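Local coordinates for adhesion and penetration protein autotransporter (Haemophilus influenzae, PDB 3SYJ) that promotes adherence to and invasion of host cells by binding a host cell structure, self-associates in bacterial aggregation, and probably acts as a serine protease, at residues D50-V54 / A128-D132; K123-E127 / D402-I407; L334-L340 / Q358-G362; K635-V641 / N656-F662. All coordinates share one frame; numbering follows the deposited sequence.

Contacts 1, 2 and 3 lie on the same side of the chain's centre and contact 4 on the opposite one, the centres of contacts 3 and 4 being about 56 Å apart. The first three are buried; contact 4 is only partly so, with exposed residues at its turn end. Segments 123-127 and 128-132 are consecutive, so one loop of the protease-family part serves contacts 1 and 2. Contacts 2 (strand 403-407) and 3 (340-343, 363-366) share the nine-stranded parallel sheet, and Phe124 CZ packs against Gly362 CA at 3.8 Å. Chemistry follows place: valine packing and a water in contact 1, salt bridges in contact 2, glycine-rich backbone bonding in contact 3, and a regular parallel ladder in contact 4.

Contact 1: D50-V54 / A128-D132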
loop_
_atom_site.group_PDB
_atom_site.type_symbol
_atom_site.label_atom_id
_atom_site.label_comp_id
_atom_site.label_asym_id
_atom_site.label_seq_id
_atom_site.Cartn_x
_atom_site.Cartn_y
_atom_site.Cartn_z
ATOM N N ASP A 50 -53.661 5.554 -7.776
ATOM C CA ASP A 50 -53.137 6.892 -8.001
ATOM C C ASP A 50 -54.338 7.819 -7.990
ATOM O O ASP A 50 -55.116 7.835 -8.943
ATOM C CB ASP A 50 -52.425 6.957 -9.352
ATOM C CG ASP A 50 -51.727 8.299 -9.607
ATOM O OD1 ASP A 50 -52.124 9.336 -9.031
ATOM O OD2 ASP A 50 -50.774 8.314 -10.416
ATOM N N PHE A 51 -54.505 8.571 -6.906
ATOM C CA PHE A 51 -55.677 9.434 -6.757
ATOM C C PHE A 51 -55.537 10.766 -7.522
ATOM O O PHE A 51 -56.436 11.610 -7.484
ATOM C CB PHE A 51 -55.976 9.707 -5.274
ATOM C CG PHE A 51 -56.837 8.652 -4.604
ATOM C CD1 PHE A 51 -58.007 8.187 -5.209
ATOM C CD2 PHE A 51 -56.503 8.173 -3.342
ATOM C CE1 PHE A 51 -58.811 7.248 -4.582
ATOM C CE2 PHE A 51 -57.308 7.231 -2.703
ATOM C CZ PHE A 51 -58.458 6.759 -3.328
ATOM N N SER A 52 -54.422 10.963 -8.220
ATOM C CA SER A 52 -54.223 12.213 -8.957
ATOM C C SER A 52 -55.294 12.449 -10.044
ATOM O O SER A 52 -55.478 13.572 -10.504
ATOM C CB SER A 52 -52.807 12.292 -9.540
ATOM O OG SER A 52 -52.657 11.439 -10.661
ATOM N N VAL A 53 -56.014 11.396 -10.423
ATOM C CA VAL A 53 -57.087 11.516 -11.416
ATOM C C VAL A 53 -58.368 12.110 -10.825
ATOM O O VAL A 53 -59.323 12.413 -11.550
ATOM C CB VAL A 53 -57.439 10.153 -12.039
ATOM C CG1 VAL A 53 -56.189 9.488 -12.584
ATOM C CG2 VAL A 53 -58.121 9.263 -11.007
ATOM N N VAL A 54 -58.387 12.262 -9.505
ATOM C CA VAL A 54 -59.520 12.870 -8.815
ATOM C C VAL A 54 -59.319 14.373 -8.647
ATOM O O VAL A 54 -58.244 14.829 -8.237
ATOM C CB VAL A 54 -59.741 12.239 -7.425
ATOM C CG1 VAL A 54 -60.878 12.950 -6.687
ATOM C CG2 VAL A 54 -60.015 10.747 -7.563
ATOM N N ALA A 128 -52.098 14.432 -14.960
ATOM C CA ALA A 128 -52.396 13.042 -14.633
ATOM C C ALA A 128 -52.972 12.287 -15.827
ATOM O O ALA A 128 -53.654 12.870 -16.678
ATOM C CB ALA A 128 -53.375 12.980 -13.457
ATOM N N ALA A 129 -52.703 10.987 -15.880
ATOM C CA ALA A 129 -53.257 10.128 -16.912
ATOM C C ALA A 129 -54.682 9.779 -16.526
ATOM O O ALA A 129 -54.944 9.440 -15.378
ATOM C CB ALA A 129 -52.424 8.863 -17.039
ATOM N N PRO A 130 -55.616 9.869 -17.479
ATOM C CA PRO A 130 -57.009 9.517 -17.178
ATOM C C PRO A 130 -57.112 8.077 -16.701
ATOM O O PRO A 130 -56.186 7.288 -16.906
ATOM C CB PRO A 130 -57.713 9.660 -18.531
ATOM C CG PRO A 130 -56.844 10.583 -19.323
ATOM C CD PRO A 130 -55.438 10.307 -18.871
ATOM N N ILE A 131 -58.232 7.736 -16.068
ATOM C CA ILE A 131 -58.461 6.375 -15.611
ATOM C C ILE A 131 -59.521 5.713 -16.484
ATOM O O ILE A 131 -60.454 6.369 -16.946
ATOM C CB ILE A 131 -58.878 6.334 -14.113
ATOM C CG1 ILE A 131 -58.787 4.916 -13.567
ATOM C CG2 ILE A 131 -60.274 6.894 -13.903
ATOM C CD1 ILE A 131 -58.550 4.872 -12.076
ATOM N N ASP A 132 -59.362 4.418 -16.726
ATOM C CA ASP A 132 -60.336 3.676 -17.507
ATOM C C ASP A 132 -61.598 3.418 -16.702
ATOM O O ASP A 132 -61.556 3.352 -15.469
ATOM C CB ASP A 132 -59.747 2.344 -17.977
ATOM C CG ASP A 132 -58.645 2.520 -18.998
ATOM O OD1 ASP A 132 -58.412 3.668 -19.426
ATOM O OD2 ASP A 132 -58.016 1.510 -19.371
HETATM O O HOH W 1 -52.481 9.272 -13.363
#
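Val53 meets the other segment with both methyls, each serving a different partner. The apolar pair is made by CG2, which faces the side chain of Ile131; Val53 CG2 and Ile131 CG2 are 4.3 Å apart, an ordinary van der Waals spacing. Phe223 of strand 221-226 touches both of these side chains, so the pair belongs to a larger apolar cluster.

Two further methyls make tight van der Waals contacts with oxygens. CG1 of Val53, anti to the carbonyl carbon with chi1 at -53°, stands 3.1 Å from the carbonyl O of Ala129. CB of Ala128 lies 3.3 Å from the hydroxyl OG of Ser52.

The polar part is indirect, for no direct hydrogen bond joins the two segments. A water donates to O of Ala129 at 3.2 Å and makes a weak bond to OG of Ser52, bridging the loops.

Within segment 50-54, one carboxylate oxygen sets the position of that hydroxyl. Asp50 OD1 accepts from Ser52 N at 2.9 Å, which makes an Asx turn, and from Ser52 OG at 2.7 Å. Both donors come from the same face of the carboxylate: N meets the anti side, 23° out of plane, while OG comes from above, 45° out of it. The other oxygen, OD2, forms a salt bridge with Arg476, linking this loop to a distant part of the chain.

Backbone bonds from both Val53 and Ile131 to Leu62 tie the two loops to a common neighbour. The arrangement is two loops of the peptidase S6 region packed together over strand 221-226.

Contact 2: K123-E127 / D402-I407; sequences KFVTE and DRLSKI
Lys123 reaches across to Asp402 and Arg403, its CB passing 4.0 Å from OG of Ser405. The chain bends at chi2 (-74°) and then runs straight, which carries CD and CE alongside the carbonyl of Arg403, with CE 3.2 Å from Arg403 O. At the tip, NZ donates to Arg403 O at 2.7 Å, tilted 30° from the carbonyl plane. The same nitrogen forms a salt bridge with Asp402, meeting OD1 on its syn side at 2.8 Å, and also bonds Gly381 O, so three protein oxygens hold the buried ammonium.

Further along, Ser405 OG donates to Phe124 O at 2.9 Å, in the carbonyl plane and on a lone pair. Ile407 crosses Phe124 at about a right angle, its CD1 being 3.4 Å from CD2 of the ring. Glu127 OE2 meets Arg403 NH1 at 3.5 Å, at the guanidinium edge and in its plane, in a long salt bridge; Tyr96 OH bonds both side chains through other atoms. Segment 123-127 of the protease-family region thus docks on strand 403-407, one strand of the nine-stranded parallel sheet along a face of the beta-helix.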
loop_
_atom_site.group_PDB
_atom_site.type_symbol
_atom_site.label_atom_id
_atom_site.label_comp_id
_atom_site.label_asym_id
_atom_site.label_seq_id
_atom_site.Cartn_x
_atom_site.Cartn_y
_atom_site.Cartn_z
ATOM N N LYS A 123 -59.335 22.325 -21.922
ATOM C CA LYS A 123 -57.962 21.938 -22.250
ATOM C C LYS A 123 -57.693 20.468 -21.953
ATOM O O LYS A 123 -58.319 19.894 -21.063
ATOM C CB LYS A 123 -56.972 22.779 -21.453
ATOM C CG LYS A 123 -56.915 24.245 -21.848
ATOM C CD LYS A 123 -56.197 24.455 -23.164
ATOM C CE LYS A 123 -56.082 25.943 -23.470
ATOM N NZ LYS A 123 -55.279 26.209 -24.703
ATOM N N PHE A 124 -56.759 19.860 -22.688
ATOM C CA PHE A 124 -56.265 18.525 -22.339
ATOM C C PHE A 124 -55.596 18.611 -20.974
ATOM O O PHE A 124 -54.811 19.526 -20.731
ATOM C CB PHE A 124 -55.231 18.014 -23.342
ATOM C CG PHE A 124 -55.794 17.647 -24.687
ATOM C CD1 PHE A 124 -57.157 17.631 -24.910
ATOM C CD2 PHE A 124 -54.942 17.287 -25.728
ATOM C CE1 PHE A 124 -57.661 17.281 -26.158
ATOM C CE2 PHE A 124 -55.444 16.930 -26.973
ATOM C CZ PHE A 124 -56.802 16.929 -27.189
ATOM N N VAL A 125 -55.894 17.663 -20.086
ATOM C CA VAL A 125 -55.275 17.652 -18.764
ATOM C C VAL A 125 -53.898 17.002 -18.820
ATOM O O VAL A 125 -53.755 15.889 -19.313
ATOM C CB VAL A 125 -56.155 16.920 -17.722
ATOM C CG1 VAL A 125 -55.399 16.774 -16.390
ATOM C CG2 VAL A 125 -57.488 17.646 -17.535
ATOM N N THR A 126 -52.889 17.697 -18.307
ATOM C CA THR A 126 -51.507 17.235 -18.416
ATOM C C THR A 126 -50.968 16.611 -17.124
ATOM O O THR A 126 -50.008 15.845 -17.155
ATOM C CB THR A 126 -50.577 18.402 -18.781
ATOM O OG1 THR A 126 -50.751 19.459 -17.825
ATOM C CG2 THR A 126 -50.883 18.926 -20.202
ATOM N N GLU A 127 -51.575 16.945 -15.987
ATOM C CA GLU A 127 -51.012 16.591 -14.680
ATOM C C GLU A 127 -51.162 15.118 -14.314
ATOM O O GLU A 127 -50.441 14.614 -13.458
ATOM C CB GLU A 127 -51.623 17.464 -13.573
ATOM C CG GLU A 127 -51.164 18.926 -13.560
ATOM C CD GLU A 127 -51.854 19.785 -14.610
ATOM O OE1 GLU A 127 -52.794 19.283 -15.259
ATOM O OE2 GLU A 127 -51.448 20.964 -14.787
ATOM N N ASP A 402 -52.562 32.160 -23.211
ATOM C CA ASP A 402 -53.070 30.824 -23.475
ATOM C C ASP A 402 -51.999 29.771 -23.218
ATOM O O ASP A 402 -50.845 29.940 -23.610
ATOM C CB ASP A 402 -53.587 30.702 -24.907
ATOM C CG ASP A 402 -54.019 29.285 -25.244
ATOM O OD1 ASP A 402 -55.218 28.970 -25.071
ATOM O OD2 ASP A 402 -53.158 28.481 -25.660
ATOM N N ARG A 403 -52.393 28.686 -22.558
ATOM C CA ARG A 403 -51.494 27.580 -22.266
ATOM C C ARG A 403 -51.745 26.434 -23.240
ATOM O O ARG A 403 -52.887 26.005 -23.429
ATOM C CB ARG A 403 -51.713 27.087 -20.833
ATOM C CG ARG A 403 -50.508 26.429 -20.189
ATOM C CD ARG A 403 -50.899 25.775 -18.871
ATOM N NE ARG A 403 -51.661 24.561 -19.120
ATOM C CZ ARG A 403 -51.852 23.594 -18.229
ATOM N NH1 ARG A 403 -51.348 23.698 -17.002
ATOM N NH2 ARG A 403 -52.547 22.519 -18.574
ATOM N N LEU A 404 -50.679 25.938 -23.856
ATOM C CA LEU A 404 -50.783 24.780 -24.729
ATOM C C LEU A 404 -50.539 23.517 -23.908
ATOM O O LEU A 404 -49.589 23.457 -23.128
ATOM C CB LEU A 404 -49.789 24.887 -25.900
ATOM C CG LEU A 404 -49.830 23.795 -26.979
ATOM C CD1 LEU A 404 -49.404 24.324 -28.352
ATOM C CD2 LEU A 404 -48.993 22.568 -26.597
ATOM N N SER A 405 -51.416 22.527 -24.074
ATOM C CA SER A 405 -51.289 21.231 -23.410
ATOM C C SER A 405 -50.678 20.187 -24.340
ATOM O O SER A 405 -51.245 19.868 -25.392
ATOM C CB SER A 405 -52.663 20.736 -22.962
ATOM O OG SER A 405 -53.199 21.552 -21.938
ATOM N N LYS A 406 -49.530 19.649 -23.951
ATOM C CA LYS A 406 -48.859 18.631 -24.754
ATOM C C LYS A 406 -48.927 17.281 -24.069
ATOM O O LYS A 406 -48.407 17.108 -22.967
ATOM C CB LYS A 406 -47.396 19.012 -25.026
ATOM C CG LYS A 406 -46.469 17.815 -25.315
ATOM C CD LYS A 406 -46.531 17.384 -26.771
ATOM C CE LYS A 406 -45.651 16.164 -27.059
ATOM N NZ LYS A 406 -46.199 14.905 -26.490
ATOM N N ILE A 407 -49.580 16.330 -24.723
ATOM C CA ILE A 407 -49.678 14.977 -24.191
ATOM C C ILE A 407 -49.307 13.962 -25.262
ATOM O O ILE A 407 -48.902 14.334 -26.358
ATOM C CB ILE A 407 -51.085 14.669 -23.627
ATOM C CG1 ILE A 407 -52.162 14.867 -24.694
ATOM C CG2 ILE A 407 -51.383 15.543 -22.426
ATOM C CD1 ILE A 407 -53.558 14.526 -24.199
HETATM O O HOH W 2 -53.435 23.663 -25.912
#

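Contact 3: L334-L340 / Q358-G362; sequences LNNGETL and QGAGG
Gln358 opens a type II' beta turn that ends at Gly361 and fits into the curve of segment 334-340, in the beta-helix just before the parallel strands 340-343 and 363-366. Its side chain, extended beyond CG, brings NE2 to O of Glu338 at 3.2 Å. That bond lies in the carbonyl plane, with an N-H...O angle of 154°. NE2 also packs against CG of Leu340, while OE1 is bonded to Trp379 NE1, so partners at both ends of the amide fix its rotation. The carbonyl of Gln358 receives a CA-H...O contact from Gly337, CA to O 3.1 Å.

Phi is 63° at Gly359, as the second position of a type II' turn requires. Gly359 packs closely on the carbonyl of Leu334, and the backbones are only 4.3 Å apart between the CA atoms of Leu334 and Gly359.

At Ala360 the backbone N donates to Leu334 O at 2.9 Å. It arrives above the carbonyl plane, from the face opposite to that used by Gly337 N, so two donors share this oxygen.

Gly361 closes the turn through its own N to Gln358 O, and its CA makes a second CA-H...O contact, with Glu338 O. The CA of Gly361 is 4.0 Å from the CA of Thr339.

Gly362 is gripped at both backbone polar atoms. Its O accepts from Leu340 N, beginning the pairing of the strands, and its N donates to Thr339 OG1 at 2.9 Å with an N-H...O angle of 166°.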
loop_
_atom_site.group_PDB
_atom_site.type_symbol
_atom_site.label_atom_id
_atom_site.label_comp_id
_atom_site.label_asym_id
_atom_site.label_seq_id
_atom_site.Cartn_x
_atom_site.Cartn_y
_atom_site.Cartn_z
ATOM N N LEU A 334 -66.825 27.813 -26.778
ATOM C CA LEU A 334 -65.660 26.942 -26.799
ATOM C C LEU A 334 -66.039 25.526 -27.216
ATOM O O LEU A 334 -65.303 24.876 -27.954
ATOM C CB LEU A 334 -64.962 26.933 -25.438
ATOM C CG LEU A 334 -64.400 28.277 -24.966
ATOM C CD1 LEU A 334 -63.806 28.159 -23.574
ATOM C CD2 LEU A 334 -63.361 28.807 -25.926
ATOM N N ASN A 335 -67.193 25.052 -26.753
ATOM C CA ASN A 335 -67.604 23.683 -27.044
ATOM C C ASN A 335 -67.898 23.471 -28.513
ATOM O O ASN A 335 -68.015 22.327 -28.967
ATOM C CB ASN A 335 -68.831 23.268 -26.231
ATOM C CG ASN A 335 -69.265 21.842 -26.535
ATOM O OD1 ASN A 335 -68.525 20.886 -26.282
ATOM N ND2 ASN A 335 -70.457 21.694 -27.098
ATOM N N ASN A 336 -68.036 24.567 -29.253
ATOM C CA ASN A 336 -68.345 24.473 -30.678
ATOM C C ASN A 336 -67.225 23.806 -31.472
ATOM O O ASN A 336 -67.475 23.143 -32.478
ATOM C CB ASN A 336 -68.671 25.850 -31.273
ATOM C CG ASN A 336 -69.388 25.749 -32.607
ATOM O OD1 ASN A 336 -68.838 26.114 -33.651
ATOM N ND2 ASN A 336 -70.613 25.225 -32.586
ATOM N N GLY A 337 -65.993 23.976 -31.003
ATOM C CA GLY A 337 -64.834 23.397 -31.660
ATOM C C GLY A 337 -64.791 21.883 -31.585
ATOM O O GLY A 337 -65.012 21.296 -30.529
ATOM N N GLU A 338 -64.512 21.243 -32.716
ATOM C CA GLU A 338 -64.335 19.798 -32.744
ATOM C C GLU A 338 -62.851 19.423 -32.688
ATOM O O GLU A 338 -61.979 20.211 -33.052
ATOM C CB GLU A 338 -64.985 19.195 -33.991
ATOM C CG GLU A 338 -64.430 19.720 -35.313
ATOM C CD GLU A 338 -65.029 19.018 -36.521
ATOM O OE1 GLU A 338 -64.806 17.800 -36.671
ATOM O OE2 GLU A 338 -65.720 19.681 -37.324
ATOM N N THR A 339 -62.572 18.218 -32.214
ATOM C CA THR A 339 -61.207 17.717 -32.163
ATOM C C THR A 339 -60.859 17.045 -33.492
ATOM O O THR A 339 -61.704 16.402 -34.109
ATOM C CB THR A 339 -61.034 16.757 -30.973
ATOM O OG1 THR A 339 -61.072 17.519 -29.761
ATOM C CG2 THR A 339 -59.712 16.000 -31.053
ATOM N N LEU A 340 -59.624 17.217 -33.949
ATOM C CA LEU A 340 -59.232 16.695 -35.253
ATOM C C LEU A 340 -58.187 15.613 -35.093
ATOM O O LEU A 340 -57.364 15.672 -34.184
ATOM C CB LEU A 340 -58.678 17.806 -36.136
ATOM C CG LEU A 340 -59.606 18.983 -36.414
ATOM C CD1 LEU A 340 -58.793 20.120 -37.010
ATOM C CD2 LEU A 340 -60.761 18.586 -37.331
ATOM N N GLN A 358 -59.594 26.684 -32.192
ATOM C CA GLN A 358 -60.341 25.470 -32.105
ATOM C C GLN A 358 -61.287 25.390 -30.885
ATOM O O GLN A 358 -62.082 24.514 -30.776
ATOM C CB GLN A 358 -59.345 24.327 -32.127
ATOM C CG GLN A 358 -59.616 23.266 -33.139
ATOM C CD GLN A 358 -58.556 22.204 -33.218
ATOM O OE1 GLN A 358 -57.406 22.456 -33.028
ATOM N NE2 GLN A 358 -58.958 21.039 -33.507
ATOM N N GLY A 359 -61.179 26.339 -29.989
ATOM C CA GLY A 359 -61.924 26.302 -28.771
ATOM C C GLY A 359 -61.572 25.118 -27.918
ATOM O O GLY A 359 -60.459 24.994 -27.501
ATOM N N ALA A 360 -62.532 24.235 -27.690
ATOM C CA ALA A 360 -62.266 23.051 -26.868
ATOM C C ALA A 360 -61.812 21.855 -27.705
ATOM O O ALA A 360 -61.486 20.787 -27.169
ATOM C CB ALA A 360 -63.492 22.681 -26.047
ATOM N N GLY A 361 -61.805 22.033 -29.022
ATOM C CA GLY A 361 -61.286 21.012 -29.912
ATOM C C GLY A 361 -59.774 20.954 -29.785
ATOM O O GLY A 361 -59.119 21.986 -29.610
ATOM N N GLY A 362 -59.222 19.746 -29.863
ATOM C CA GLY A 362 -57.785 19.548 -29.782
ATOM C C GLY A 362 -57.227 18.872 -31.020
ATOM O O GLY A 362 -57.952 18.655 -31.996
#

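Contact 4: K635-V641 / N656-F662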
loop_
_atom_site.group_PDB
_atom_site.type_symbol
_atom_site.label_atom_id
_atom_site.label_comp_id
_atom_site.label_asym_id
_atom_site.label_seq_id
_atom_site.Cartn_x
_atom_site.Cartn_y
_atom_site.Cartn_z
ATOM N N LYS A 635 -15.165 25.827 -3.102
ATOM C CA LYS A 635 -14.143 26.859 -3.264
ATOM C C LYS A 635 -14.377 28.044 -2.337
ATOM O O LYS A 635 -13.557 28.958 -2.261
ATOM C CB LYS A 635 -14.114 27.357 -4.709
ATOM C CG LYS A 635 -13.821 26.284 -5.746
ATOM C CD LYS A 635 -13.729 26.899 -7.131
ATOM C CE LYS A 635 -13.345 25.869 -8.181
ATOM N NZ LYS A 635 -13.309 26.490 -9.534
ATOM N N GLY A 636 -15.506 28.037 -1.643
ATOM C CA GLY A 636 -15.834 29.121 -0.741
ATOM C C GLY A 636 -17.184 28.862 -0.128
ATOM O O GLY A 636 -17.950 28.049 -0.642
ATOM N N GLY A 637 -17.478 29.544 0.972
ATOM C CA GLY A 637 -18.713 29.321 1.692
ATOM C C GLY A 637 -18.699 28.059 2.542
ATOM O O GLY A 637 -17.656 27.629 3.040
ATOM N N SER A 638 -19.872 27.460 2.701
ATOM C CA SER A 638 -20.031 26.335 3.595
ATOM C C SER A 638 -20.960 25.262 3.015
ATOM O O SER A 638 -22.102 25.552 2.644
ATOM C CB SER A 638 -20.580 26.835 4.927
ATOM O OG SER A 638 -20.287 25.910 5.963
ATOM N N ALA A 639 -20.453 24.032 2.940
ATOM C CA ALA A 639 -21.225 22.862 2.506
ATOM C C ALA A 639 -21.564 21.966 3.698
ATOM O O ALA A 639 -20.683 21.595 4.468
ATOM C CB ALA A 639 -20.449 22.065 1.451
ATOM N N VAL A 640 -22.836 21.606 3.846
ATOM C CA VAL A 640 -23.256 20.802 4.991
ATOM C C VAL A 640 -24.028 19.573 4.542
ATOM O O VAL A 640 -24.994 19.683 3.785
ATOM C CB VAL A 640 -24.141 21.615 5.955
ATOM C CG1 VAL A 640 -24.536 20.767 7.166
ATOM C CG2 VAL A 640 -23.432 22.887 6.395
ATOM N N VAL A 641 -23.594 18.401 4.994
ATOM C CA VAL A 641 -24.339 17.169 4.751
ATOM C C VAL A 641 -25.109 16.832 6.024
ATOM O O VAL A 641 -24.513 16.510 7.054
ATOM C CB VAL A 641 -23.415 16.007 4.361
ATOM C CG1 VAL A 641 -24.229 14.773 3.992
ATOM C CG2 VAL A 641 -22.502 16.420 3.208
ATOM N N ASN A 656 -9.471 27.739 -0.087
ATOM C CA ASN A 656 -9.577 29.082 0.475
ATOM C C ASN A 656 -10.026 29.029 1.931
ATOM O O ASN A 656 -9.453 28.292 2.724
ATOM C CB ASN A 656 -10.520 29.938 -0.364
ATOM C CG ASN A 656 -10.102 29.996 -1.816
ATOM O OD1 ASN A 656 -8.951 30.306 -2.128
ATOM N ND2 ASN A 656 -11.034 29.693 -2.717
ATOM N N ASN A 657 -11.045 29.810 2.276
ATOM C CA ASN A 657 -11.608 29.798 3.621
ATOM C C ASN A 657 -12.922 29.034 3.675
ATOM O O ASN A 657 -13.771 29.313 4.514
ATOM C CB ASN A 657 -11.833 31.222 4.124
ATOM C CG ASN A 657 -10.557 32.031 4.168
ATOM O OD1 ASN A 657 -9.565 31.615 4.768
ATOM N ND2 ASN A 657 -10.574 33.196 3.530
ATOM N N ALA A 658 -13.086 28.070 2.777
ATOM C CA ALA A 658 -14.328 27.315 2.688
ATOM C C ALA A 658 -14.460 26.326 3.843
ATOM O O ALA A 658 -13.516 26.107 4.600
ATOM C CB ALA A 658 -14.404 26.590 1.362
ATOM N N ASN A 659 -15.638 25.731 3.975
ATOM C CA ASN A 659 -15.855 24.723 5.000
ATOM C C ASN A 659 -16.801 23.620 4.540
ATOM O O ASN A 659 -17.702 23.868 3.741
ATOM C CB ASN A 659 -16.370 25.374 6.283
ATOM C CG ASN A 659 -16.352 24.420 7.456
ATOM O OD1 ASN A 659 -17.041 23.395 7.453
ATOM N ND2 ASN A 659 -15.554 24.746 8.472
ATOM N N ALA A 660 -16.584 22.404 5.035
ATOM C CA ALA A 660 -17.475 21.275 4.760
ATOM C C ALA A 660 -17.723 20.481 6.035
ATOM O O ALA A 660 -16.778 20.105 6.726
ATOM C CB ALA A 660 -16.893 20.379 3.692
ATOM N N THR A 661 -18.994 20.226 6.341
ATOM C CA THR A 661 -19.365 19.538 7.572
ATOM C C THR A 661 -20.280 18.350 7.287
ATOM O O THR A 661 -21.228 18.469 6.507
ATOM C CB THR A 661 -20.082 20.500 8.534
ATOM O OG1 THR A 661 -19.242 21.631 8.783
ATOM C CG2 THR A 661 -20.419 19.801 9.850
ATOM N N PHE A 662 -19.994 17.213 7.921
ATOM C CA PHE A 662 -20.752 15.983 7.691
ATOM C C PHE A 662 -21.330 15.400 8.981
ATOM O O PHE A 662 -20.617 15.238 9.973
ATOM C CB PHE A 662 -19.873 14.908 7.052
ATOM C CG PHE A 662 -19.165 15.342 5.799
ATOM C CD1 PHE A 662 -19.615 14.931 4.556
ATOM C CD2 PHE A 662 -18.024 16.127 5.868
ATOM C CE1 PHE A 662 -18.954 15.313 3.400
ATOM C CE2 PHE A 662 -17.357 16.507 4.717
ATOM C CZ PHE A 662 -17.822 16.096 3.479
HETATM O O HOH W 3 -19.783 23.698 6.868
#
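Val641 and Phe662 sit side by side on the inner face of two parallel strands, their side chains set slantwise to one another. The valine CG2 comes to 3.5 Å from CD1 and 3.7 Å from CE1 of the phenylalanine ring. Phe662 CG is anti to its carbonyl carbon (chi1 -53°), placing the ring beside that methyl; Trp652 meets the ring edge-to-face. Ala639 and Ala660 occupy the same buried face.

The other face carries Ser638 and Val640 beside Asn659 and Thr661, all partly exposed. A water lies 2.9 Å from OG1 of Thr661 on this side; its approach to the hydroxyl of Ser638 is doubtfully short.

Beneath the side chains, the backbones run 9° from parallel with their axes 4.6 Å apart. Thr661 bonds to the residues on either side of Val640: its N donates to Ala639 O and its O accepts from Val641 N, the latter 2.8 Å long with an N-H...O angle of 174°. Asn659 repeats the pattern, bonding Gly637 O through N and Ala639 N through O. At the turn end, the amide of Asn656 lies flat with the carbonyl it serves, ND2 reaching Lys635 O at 2.7 Å. Strand 638-641 also pairs with 586-593, and 659-662 with 714-718, so these strands come from successive coils of the parallel beta-helix, or solenoid, of the autotransporter passenger domain.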